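Local coordinates for protein Non-ribosomal peptide synthetase (Methanobrevibacter ruminantium, PDB 6VTJ) that probably carries a peptide on a 4'-phosphopantetheine-bearing thiolation domain and releases it through an adjoining Rossmann-type reductase domain that reduces the thioester, at residues Glu112-Asn117 against Asp278-Tyr283; Ser257-Leu262 against His387-His392; Ser263-Asn268 against Glu450-Ile455; Leu298-Val303 against Val313-Val318. One frame throughout, in Å; residues are numbered along the deposited sequence.

How the interactions relate
Along the chain, 112-117 comes first; 257-262 and 263-268 then open interactions 2 and 3 before 278-283 closes interaction 1, which therefore crosses both. Interaction 4 follows as a short loop, strand 313-322 returning along helix 291-308, and lies wholly within the spans of interactions 2 and 3. Interaction 2 closes at 387-392 and interaction 3 last, at 450-455, so these two also cross. Interactions 2 and 4 share one sheet, where strand 313-322 runs between strands 252-258 and 385-388. The loop before helix 291-308 joins interaction 1 to interaction 4 through T281 O and R317 NH2, and H387 ND1 with E454 O ties interaction 2 to interaction 3.

Interaction 1: residues Glu112-Asn117 against Asp278-Tyr283; sequences ENTWEN and DERTLY
An inverse gamma turn centred on N113 meets the type I beta turn D278-T281, and two hydrogen bonds running in opposite senses join N113 to E279 and R280. The N113 side chain leaves opposite its own N (chi1 -173°), which carries the amide across to E279, and ND2 donates to E279 O at 2.9 Å. That oxygen lies in the plane of the amide, although ND2 itself stands well above the E279 carbonyl plane. A second acceptor of ND2 is V385 O. The return bond goes from R280 NH1 to N113 O, 3.0 Å long and fairly straight at 157°, with the oxygen at the guanidinium edge. R280 curls round this oxygen: its CD is 3.4 Å from N113 O, and the bend at chi3 (-67°) brings NH1 onto the same atom. The beta turn is stiffened by an Asx turn, in which D278 OD1 takes the R280 N-H at 2.8 Å. D278 OD2 faces R280 NH2 at 3.4 Å but well out of the guanidinium plane, a purely electrostatic pairing. T114, next along the chain from N113, is the N-cap of helix 115-120, its OG1 accepting from N117 N at 3.1 Å, while its CG2 lies 4.1 Å from R280 NH1. Q457 of helix 456-464 grips the same spot: NE2 donates to N113 O and OE1 accepts from R280 NH1. A leucine in place of R280 would probably cost N113 O its bond from NH1 and leave Q457 OE1 without this donor. E279, its carboxylate turned away from N113, sends OE2 to T458 OG1.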
# COMPACT_ATOMS: atom_id res chain seq x y z
N GLU A 112 -24.10 8.15 -7.65
CA GLU A 112 -25.05 7.56 -6.72
C GLU A 112 -24.48 7.35 -5.33
O GLU A 112 -25.24 6.98 -4.42
CB GLU A 112 -25.57 6.22 -7.28
CG GLU A 112 -26.01 6.28 -8.74
CD GLU A 112 -26.54 4.94 -9.24
OE1 GLU A 112 -26.51 3.96 -8.48
OE2 GLU A 112 -26.99 4.87 -10.41
N ASN A 113 -23.17 7.58 -5.12
CA ASN A 113 -22.49 7.23 -3.87
C ASN A 113 -22.56 8.41 -2.89
O ASN A 113 -21.60 9.14 -2.65
CB ASN A 113 -21.05 6.81 -4.13
CG ASN A 113 -20.36 6.29 -2.88
OD1 ASN A 113 -21.00 5.68 -2.03
ND2 ASN A 113 -19.05 6.54 -2.74
N THR A 114 -23.74 8.60 -2.30
CA THR A 114 -24.00 9.75 -1.46
C THR A 114 -24.41 9.32 -0.06
O THR A 114 -24.80 8.17 0.18
CB THR A 114 -25.12 10.61 -2.06
OG1 THR A 114 -26.29 9.79 -2.16
CG2 THR A 114 -24.71 11.12 -3.46
N TRP A 115 -24.37 10.28 0.87
CA TRP A 115 -24.97 10.04 2.17
C TRP A 115 -26.44 9.66 2.03
O TRP A 115 -26.94 8.79 2.75
CB TRP A 115 -24.83 11.26 3.08
CG TRP A 115 -25.68 11.14 4.29
CD1 TRP A 115 -26.91 11.72 4.49
CD2 TRP A 115 -25.40 10.36 5.46
NE1 TRP A 115 -27.40 11.36 5.73
CE2 TRP A 115 -26.50 10.52 6.34
CE3 TRP A 115 -24.33 9.55 5.86
CZ2 TRP A 115 -26.55 9.90 7.59
CZ3 TRP A 115 -24.39 8.92 7.11
CH2 TRP A 115 -25.49 9.10 7.95
N GLU A 116 -27.16 10.31 1.11
CA GLU A 116 -28.59 10.05 0.96
C GLU A 116 -28.84 8.59 0.62
O GLU A 116 -29.69 7.93 1.23
CB GLU A 116 -29.18 10.97 -0.10
CG GLU A 116 -30.68 10.76 -0.31
CD GLU A 116 -31.35 11.93 -1.02
OE1 GLU A 116 -31.86 11.71 -2.14
OE2 GLU A 116 -31.36 13.05 -0.47
N ASN A 117 -28.08 8.05 -0.34
CA ASN A 117 -28.36 6.69 -0.77
C ASN A 117 -27.89 5.66 0.25
O ASN A 117 -28.50 4.59 0.36
CB ASN A 117 -27.74 6.46 -2.15
CG ASN A 117 -28.56 7.12 -3.24
OD1 ASN A 117 -29.77 7.29 -3.07
ND2 ASN A 117 -27.93 7.51 -4.33
N ASP A 278 -12.94 12.99 -3.46
CA ASP A 278 -13.76 12.34 -2.46
C ASP A 278 -14.17 10.96 -2.97
O ASP A 278 -13.65 10.47 -3.98
CB ASP A 278 -14.97 13.21 -2.11
CG ASP A 278 -15.89 13.44 -3.30
OD1 ASP A 278 -15.81 12.72 -4.32
OD2 ASP A 278 -16.75 14.34 -3.20
N GLU A 279 -15.11 10.34 -2.25
CA GLU A 279 -15.62 9.00 -2.52
C GLU A 279 -16.43 8.90 -3.82
O GLU A 279 -16.87 7.80 -4.18
CB GLU A 279 -16.48 8.54 -1.33
CG GLU A 279 -15.69 8.35 -0.02
CD GLU A 279 -15.72 9.57 0.94
OE1 GLU A 279 -15.88 10.72 0.48
OE2 GLU A 279 -15.53 9.38 2.16
N ARG A 280 -16.61 10.01 -4.53
CA ARG A 280 -17.25 10.01 -5.84
C ARG A 280 -16.26 10.30 -6.96
O ARG A 280 -16.67 10.60 -8.09
CB ARG A 280 -18.41 11.00 -5.85
CG ARG A 280 -19.59 10.52 -4.98
CD ARG A 280 -20.75 11.53 -4.96
NE ARG A 280 -20.37 12.76 -4.29
CZ ARG A 280 -20.44 12.94 -2.98
NH1 ARG A 280 -20.91 11.98 -2.19
NH2 ARG A 280 -20.05 14.10 -2.44
N THR A 281 -14.96 10.18 -6.69
CA THR A 281 -13.91 10.50 -7.65
C THR A 281 -13.15 9.24 -8.04
O THR A 281 -12.70 8.48 -7.18
CB THR A 281 -12.94 11.53 -7.05
OG1 THR A 281 -13.67 12.65 -6.52
CG2 THR A 281 -11.97 12.01 -8.11
N LEU A 282 -12.97 9.04 -9.35
CA LEU A 282 -12.01 8.04 -9.80
C LEU A 282 -10.92 8.72 -10.62
O LEU A 282 -9.82 8.94 -10.11
CB LEU A 282 -12.68 6.93 -10.62
CG LEU A 282 -11.78 5.86 -11.26
CD1 LEU A 282 -10.95 5.13 -10.26
CD2 LEU A 282 -12.64 4.87 -11.99
N TYR A 283 -11.21 9.07 -11.87
CA TYR A 283 -10.20 9.55 -12.80
C TYR A 283 -10.38 11.03 -13.09
O TYR A 283 -11.46 11.47 -13.49
CB TYR A 283 -10.27 8.78 -14.11
CG TYR A 283 -9.17 9.17 -15.06
CD1 TYR A 283 -7.85 9.00 -14.71
CD2 TYR A 283 -9.45 9.72 -16.31
CE1 TYR A 283 -6.82 9.34 -15.56
CE2 TYR A 283 -8.42 10.07 -17.19
CZ TYR A 283 -7.10 9.87 -16.80
OH TYR A 283 -6.04 10.21 -17.63

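Interaction 2: residues Ser257-Leu262 against His387-His392; sequences STISVL and HCMNNH
I259 and H387 bring the two backbones to their nearest approach, 6.8 Å between CA atoms, where strand 252-258 has just ended and H387 still lies in strand 385-388. Past T258 the first segment coils into a 3-10 turn over 259-261, with an ST turn at its start: T258 OG1 accepts from S260 N at 3.0 Å. The 387-392 segment begins in strand 385-388 and continues as a loop. Strand 313-322 lies between these two strands in the sheet, so the two segments, not paired to each other, meet through side chains. The central contact is a CH-pi one. I259 CD1 stands over the middle of the H387 imidazole, 3.5 Å from the ring centroid and only 8° off the ring normal. A chi1 of -159° swings the long CG1 branch of I259 round to that face. L262 adds a second methyl, CD1, which comes obliquely to H387 CE1 at 3.8 Å. Meanwhile M389, started toward I259 by its chi1 of 49°, lays SD against I259 CG1 at 3.7 Å, crossing the isoleucine at about a right angle. The imidazole is held from both ring nitrogens as well: ND1 bonds to E454 O and NE2 to R317 NH1, which fixes the rotation of the ring beneath the isoleucine. T258 packs on Y292 and K296, whose spacing matches the YxxxK pattern of short-chain dehydrogenases, and the I259 side chain is about 11 Å from the bound 4'-phosphopantetheine. Loops such as these, at the C-terminal ends of parallel strands, are where Rossmann-fold reductases usually form their active site.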
# COMPACT_ATOMS: atom_id res chain seq x y z
N SER A 257 -8.56 -1.14 -1.62
CA SER A 257 -7.78 -0.27 -2.50
C SER A 257 -6.93 0.67 -1.65
O SER A 257 -6.72 0.43 -0.46
CB SER A 257 -8.71 0.52 -3.42
OG SER A 257 -8.00 1.12 -4.51
N THR A 258 -6.41 1.73 -2.25
CA THR A 258 -5.57 2.68 -1.54
C THR A 258 -6.10 4.09 -1.78
O THR A 258 -6.56 4.41 -2.88
CB THR A 258 -4.07 2.58 -1.97
OG1 THR A 258 -3.34 3.65 -1.38
CG2 THR A 258 -3.91 2.67 -3.49
N ILE A 259 -6.04 4.91 -0.74
CA ILE A 259 -6.35 6.32 -0.88
C ILE A 259 -5.39 7.01 -1.84
O ILE A 259 -5.71 8.08 -2.37
CB ILE A 259 -6.32 7.01 0.51
CG1 ILE A 259 -7.12 8.31 0.50
CG2 ILE A 259 -4.86 7.24 0.97
CD1 ILE A 259 -8.59 8.11 0.13
N SER A 260 -4.22 6.42 -2.09
CA SER A 260 -3.22 7.05 -2.95
C SER A 260 -3.64 7.11 -4.41
O SER A 260 -2.90 7.72 -5.19
CB SER A 260 -1.89 6.30 -2.85
OG SER A 260 -1.38 6.37 -1.53
N VAL A 261 -4.77 6.51 -4.81
CA VAL A 261 -5.18 6.68 -6.20
C VAL A 261 -5.58 8.11 -6.46
O VAL A 261 -5.44 8.59 -7.59
CB VAL A 261 -6.31 5.71 -6.62
CG1 VAL A 261 -5.86 4.26 -6.52
CG2 VAL A 261 -7.59 5.97 -5.84
N LEU A 262 -6.06 8.84 -5.44
CA LEU A 262 -6.19 10.30 -5.52
C LEU A 262 -4.80 10.90 -5.27
O LEU A 262 -4.48 11.38 -4.18
CB LEU A 262 -7.22 10.81 -4.54
CG LEU A 262 -8.52 10.01 -4.56
CD1 LEU A 262 -9.51 10.57 -3.57
CD2 LEU A 262 -9.13 9.95 -5.97
N HIS A 387 -13.59 5.77 1.96
CA HIS A 387 -12.28 6.23 2.42
C HIS A 387 -12.12 5.80 3.87
O HIS A 387 -12.43 6.54 4.81
CB HIS A 387 -12.17 7.73 2.23
CG HIS A 387 -12.10 8.13 0.79
ND1 HIS A 387 -12.06 9.45 0.38
CD2 HIS A 387 -12.04 7.39 -0.33
CE1 HIS A 387 -11.99 9.49 -0.93
NE2 HIS A 387 -11.98 8.26 -1.39
N CYS A 388 -11.63 4.57 4.06
CA CYS A 388 -11.66 3.92 5.36
C CYS A 388 -10.29 4.11 6.02
O CYS A 388 -9.41 3.26 5.92
CB CYS A 388 -12.02 2.45 5.18
SG CYS A 388 -12.22 1.53 6.72
N MET A 389 -10.13 5.24 6.71
CA MET A 389 -8.90 5.59 7.38
C MET A 389 -9.20 6.46 8.58
O MET A 389 -10.20 7.18 8.61
CB MET A 389 -7.92 6.31 6.44
CG MET A 389 -8.52 7.47 5.65
SD MET A 389 -7.50 7.87 4.19
CE MET A 389 -6.11 8.72 4.95
N ASN A 390 -8.32 6.38 9.58
CA ASN A 390 -8.45 7.12 10.82
C ASN A 390 -8.53 8.62 10.58
O ASN A 390 -7.56 9.24 10.13
CB ASN A 390 -7.29 6.79 11.75
CG ASN A 390 -7.59 7.13 13.18
OD1 ASN A 390 -8.21 8.14 13.45
ND2 ASN A 390 -7.16 6.29 14.11
N ASN A 391 -9.69 9.23 10.86
CA ASN A 391 -9.88 10.64 10.55
C ASN A 391 -9.23 11.57 11.57
O ASN A 391 -9.15 12.77 11.32
CB ASN A 391 -11.38 10.96 10.41
CG ASN A 391 -12.16 10.69 11.67
OD1 ASN A 391 -12.21 9.57 12.17
ND2 ASN A 391 -12.83 11.72 12.17
N HIS A 392 -8.73 11.05 12.69
CA HIS A 392 -8.02 11.88 13.67
C HIS A 392 -6.53 11.91 13.33
O HIS A 392 -5.70 11.22 13.94
CB HIS A 392 -8.29 11.36 15.08
CG HIS A 392 -9.75 11.22 15.39
ND1 HIS A 392 -10.36 10.00 15.57
CD2 HIS A 392 -10.72 12.15 15.51
CE1 HIS A 392 -11.65 10.18 15.80
NE2 HIS A 392 -11.89 11.48 15.77

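Interaction 3: residues Ser263-Asn268 against Glu450-Ile455; sequences SSYSLN and EENVEI
Y265 and N452 are the two residues that meet here, and they do so at their far ends: the Y265 hydroxyl comes to 4.0 Å from N452 CG, with the ring and amide planes turned 51° against each other. N452 starts out in the direction of the other segment, while the tyrosine swings over to it, its CG beside the backbone N and anti to the carbonyl carbon (chi1 -70°). Only 64 Å² is buried in all, and both residues stay exposed, so the contact is a touch at the surface. What is tight lies within the two segments. S264 OG donates to Y265 O at 2.7 Å, and S266 OG accepts from N268 N at 3.0 Å in an ST turn; across from them, V453 N bonds to E450 O at 3.0 Å in a 3-10 turn. The backbone of that turn is held, but its side chains are loose: E450 and E451 are modelled only as far as CB, and the residues 444-448 just before them are absent from the model, which is consistent with a mobile surface loop. The Y265 ring also meets F449 edge-to-face and rests on Y277, whose backbone bonds to that of E454. The 263-268 segment belongs to the long excursion between strand 252-258 and helix 291-308. Its partner leads into helix 456-464, with I455 at the N-cap position and its side chain buried against N391 and Y393.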
# COMPACT_ATOMS: atom_id res chain seq x y z
N SER A 263 -3.96 10.84 -6.29
CA SER A 263 -2.52 10.97 -6.08
C SER A 263 -2.01 12.40 -6.12
O SER A 263 -0.95 12.66 -5.56
CB SER A 263 -1.77 10.15 -7.14
OG SER A 263 -2.13 10.58 -8.44
N SER A 264 -2.73 13.32 -6.75
CA SER A 264 -2.18 14.65 -7.02
C SER A 264 -3.30 15.51 -7.58
O SER A 264 -4.37 15.01 -7.92
CB SER A 264 -1.04 14.59 -8.02
OG SER A 264 -1.57 14.35 -9.32
N TYR A 265 -3.01 16.80 -7.72
CA TYR A 265 -3.86 17.65 -8.55
C TYR A 265 -3.84 17.13 -9.98
O TYR A 265 -2.92 16.41 -10.39
CB TYR A 265 -3.39 19.10 -8.52
CG TYR A 265 -3.62 19.81 -7.21
CD1 TYR A 265 -4.90 20.09 -6.76
CD2 TYR A 265 -2.55 20.23 -6.43
CE1 TYR A 265 -5.12 20.74 -5.56
CE2 TYR A 265 -2.75 20.88 -5.23
CZ TYR A 265 -4.04 21.13 -4.80
OH TYR A 265 -4.23 21.79 -3.61
N SER A 266 -4.88 17.47 -10.73
CA SER A 266 -4.95 17.09 -12.13
C SER A 266 -3.74 17.60 -12.89
O SER A 266 -3.30 18.74 -12.69
CB SER A 266 -6.23 17.66 -12.77
OG SER A 266 -6.35 17.30 -14.14
N LEU A 267 -3.18 16.75 -13.75
CA LEU A 267 -2.14 17.18 -14.69
C LEU A 267 -2.73 17.98 -15.85
O LEU A 267 -1.96 18.51 -16.66
CB LEU A 267 -1.37 15.96 -15.23
CG LEU A 267 -0.69 15.06 -14.19
CD1 LEU A 267 -0.05 13.83 -14.83
CD2 LEU A 267 0.35 15.85 -13.43
N ASN A 268 -4.06 18.08 -15.94
CA ASN A 268 -4.74 18.76 -17.03
C ASN A 268 -5.94 19.51 -16.44
O ASN A 268 -7.10 19.21 -16.72
CB ASN A 268 -5.18 17.77 -18.11
CG ASN A 268 -5.79 18.47 -19.31
OD1 ASN A 268 -5.70 19.69 -19.45
ND2 ASN A 268 -6.42 17.69 -20.19
N GLU A 450 -2.63 16.79 -0.57
CA GLU A 450 -3.30 15.73 0.18
C GLU A 450 -4.29 16.29 1.20
O GLU A 450 -5.30 15.63 1.51
CB GLU A 450 -2.27 14.83 0.87
N GLU A 451 -4.03 17.50 1.70
CA GLU A 451 -4.97 18.16 2.61
C GLU A 451 -6.37 18.28 2.03
O GLU A 451 -7.33 18.52 2.78
CB GLU A 451 -4.47 19.55 2.99
N ASN A 452 -6.52 18.11 0.71
CA ASN A 452 -7.79 18.30 0.02
C ASN A 452 -8.54 17.01 -0.22
O ASN A 452 -9.64 17.04 -0.79
CB ASN A 452 -7.57 19.02 -1.31
CG ASN A 452 -7.06 20.43 -1.12
OD1 ASN A 452 -5.87 20.70 -1.28
ND2 ASN A 452 -7.96 21.35 -0.74
N VAL A 453 -7.99 15.87 0.20
CA VAL A 453 -8.74 14.62 0.09
C VAL A 453 -9.81 14.59 1.17
O VAL A 453 -9.51 14.77 2.36
CB VAL A 453 -7.79 13.42 0.23
CG1 VAL A 453 -8.60 12.15 0.41
CG2 VAL A 453 -6.91 13.33 -0.98
N GLU A 454 -11.06 14.37 0.77
CA GLU A 454 -12.13 14.28 1.75
C GLU A 454 -12.51 12.85 2.07
O GLU A 454 -12.61 11.99 1.18
CB GLU A 454 -13.36 15.06 1.30
CG GLU A 454 -13.01 16.40 0.70
CD GLU A 454 -14.23 17.15 0.23
OE1 GLU A 454 -14.41 17.34 -1.00
OE2 GLU A 454 -15.02 17.54 1.12
N ILE A 455 -12.72 12.60 3.37
CA ILE A 455 -13.13 11.31 3.89
C ILE A 455 -14.36 11.41 4.78
O ILE A 455 -14.81 10.40 5.34
CB ILE A 455 -11.97 10.64 4.67
CG1 ILE A 455 -11.70 11.40 5.98
CG2 ILE A 455 -10.67 10.59 3.87
CD1 ILE A 455 -10.78 10.62 6.89

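Interaction 4: residues Leu298-Val303 against Val313-Val318; sequences LAERAV and VKIIRV
V313 opens strand 313-322 by packing on V303 of helix 291-308: its CB lies 3.5 Å from V303 CG1, and the two valines lie alongside, pointing opposite ways. Of the V303 branches it is CG1, trans to the main-chain nitrogen at chi1 169°, that reaches the strand. K314 points away from the helix and sends NZ to S383 O and T379 O. I315 turns back to it and fits between two helix residues, with CG1 3.7 Å from V303 CG1 and CG2 3.6 Å from E300 CD. I316 faces the other side of the sheet. R317 then stretches back to E300 and grips its carboxylate side-on with two nitrogens. NH2 donates to OE1 at 2.6 Å, on its syn lone pair, and NE to OE2 at 2.9 Å along a nearly straight N-H (171°); the two flat groups are nearly coplanar. This bidentate salt bridge is buried, and further partners hold both ends: S257 OG bonds to E300 OE2, T281 O accepts from R317 NH2, and H387 NE2 takes NH1. An alanine at E300 is likely to leave the buried charge of R317 without its mate and S257 OG without this acceptor. The axes of the two short segments approach to 9.3 Å and run nearly antiparallel, at 157°. Helix 291-308 thus lies over its own sheet between the adjacent parallel strands 252-258 and 313-322, a beta-alpha-beta crossover of the Rossmann fold.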
# COMPACT_ATOMS: atom_id res chain seq x y z
N LEU A 298 -6.05 0.81 -11.85
CA LEU A 298 -6.59 -0.06 -12.90
C LEU A 298 -7.52 -1.11 -12.30
O LEU A 298 -8.55 -1.46 -12.88
CB LEU A 298 -5.45 -0.72 -13.68
CG LEU A 298 -4.57 0.22 -14.53
CD1 LEU A 298 -3.38 -0.52 -15.15
CD2 LEU A 298 -5.41 0.89 -15.63
N ALA A 299 -7.17 -1.61 -11.11
CA ALA A 299 -8.07 -2.53 -10.43
C ALA A 299 -9.41 -1.86 -10.08
O ALA A 299 -10.48 -2.45 -10.28
CB ALA A 299 -7.38 -3.07 -9.19
N GLU A 300 -9.37 -0.63 -9.55
CA GLU A 300 -10.60 0.09 -9.23
C GLU A 300 -11.47 0.24 -10.46
O GLU A 300 -12.68 0.04 -10.41
CB GLU A 300 -10.28 1.46 -8.63
CG GLU A 300 -9.89 1.45 -7.14
CD GLU A 300 -9.96 2.82 -6.47
OE1 GLU A 300 -10.65 3.72 -7.00
OE2 GLU A 300 -9.36 3.00 -5.39
N ARG A 301 -10.85 0.62 -11.58
CA ARG A 301 -11.62 0.79 -12.82
C ARG A 301 -12.24 -0.52 -13.28
O ARG A 301 -13.38 -0.54 -13.75
CB ARG A 301 -10.73 1.37 -13.91
CG ARG A 301 -11.48 1.80 -15.15
CD ARG A 301 -10.52 2.45 -16.14
NE ARG A 301 -9.71 1.45 -16.82
CZ ARG A 301 -8.83 1.72 -17.78
NH1 ARG A 301 -8.61 2.97 -18.16
NH2 ARG A 301 -8.15 0.72 -18.34
N ALA A 302 -11.51 -1.64 -13.14
CA ALA A 302 -12.12 -2.93 -13.48
C ALA A 302 -13.32 -3.24 -12.59
O ALA A 302 -14.36 -3.75 -13.06
CB ALA A 302 -11.07 -4.04 -13.38
N VAL A 303 -13.19 -2.94 -11.29
CA VAL A 303 -14.27 -3.25 -10.36
C VAL A 303 -15.51 -2.44 -10.71
O VAL A 303 -16.63 -2.97 -10.82
CB VAL A 303 -13.81 -2.99 -8.91
CG1 VAL A 303 -14.99 -3.05 -7.97
CG2 VAL A 303 -12.72 -3.99 -8.50
N VAL A 313 -20.60 -4.27 -6.06
CA VAL A 313 -19.20 -4.09 -5.70
C VAL A 313 -19.04 -3.00 -4.66
O VAL A 313 -19.88 -2.10 -4.52
CB VAL A 313 -18.29 -3.73 -6.91
CG1 VAL A 313 -18.49 -4.68 -8.08
CG2 VAL A 313 -18.55 -2.29 -7.34
N LYS A 314 -17.92 -3.09 -3.92
CA LYS A 314 -17.42 -2.03 -3.07
C LYS A 314 -15.93 -1.86 -3.30
O LYS A 314 -15.19 -2.81 -3.56
CB LYS A 314 -17.65 -2.31 -1.57
CG LYS A 314 -18.97 -2.97 -1.24
CD LYS A 314 -19.87 -2.03 -0.51
CE LYS A 314 -21.26 -2.62 -0.29
NZ LYS A 314 -22.25 -1.62 -0.81
N ILE A 315 -15.51 -0.61 -3.21
CA ILE A 315 -14.10 -0.27 -3.22
C ILE A 315 -13.83 0.47 -1.92
O ILE A 315 -14.39 1.54 -1.67
CB ILE A 315 -13.74 0.58 -4.45
CG1 ILE A 315 -13.88 -0.28 -5.72
CG2 ILE A 315 -12.33 1.14 -4.30
CD1 ILE A 315 -13.86 0.49 -7.00
N ILE A 316 -12.98 -0.10 -1.08
CA ILE A 316 -12.66 0.44 0.23
C ILE A 316 -11.21 0.91 0.15
O ILE A 316 -10.28 0.10 0.25
CB ILE A 316 -12.86 -0.61 1.34
CG1 ILE A 316 -14.35 -1.02 1.43
CG2 ILE A 316 -12.35 -0.10 2.69
CD1 ILE A 316 -14.62 -2.03 2.57
N ARG A 317 -11.00 2.21 -0.03
CA ARG A 317 -9.64 2.77 -0.02
C ARG A 317 -9.12 2.89 1.41
O ARG A 317 -9.72 3.58 2.25
CB ARG A 317 -9.63 4.14 -0.71
CG ARG A 317 -10.02 4.07 -2.17
CD ARG A 317 -10.26 5.44 -2.75
NE ARG A 317 -10.54 5.35 -4.18
CZ ARG A 317 -11.22 6.25 -4.87
NH1 ARG A 317 -11.70 7.33 -4.24
NH2 ARG A 317 -11.40 6.08 -6.18
N VAL A 318 -7.99 2.25 1.70
CA VAL A 318 -7.38 2.34 3.02
C VAL A 318 -6.13 3.21 2.94
O VAL A 318 -5.65 3.57 1.86
CB VAL A 318 -7.09 0.95 3.63
CG1 VAL A 318 -8.41 0.17 3.83
CG2 VAL A 318 -6.07 0.15 2.81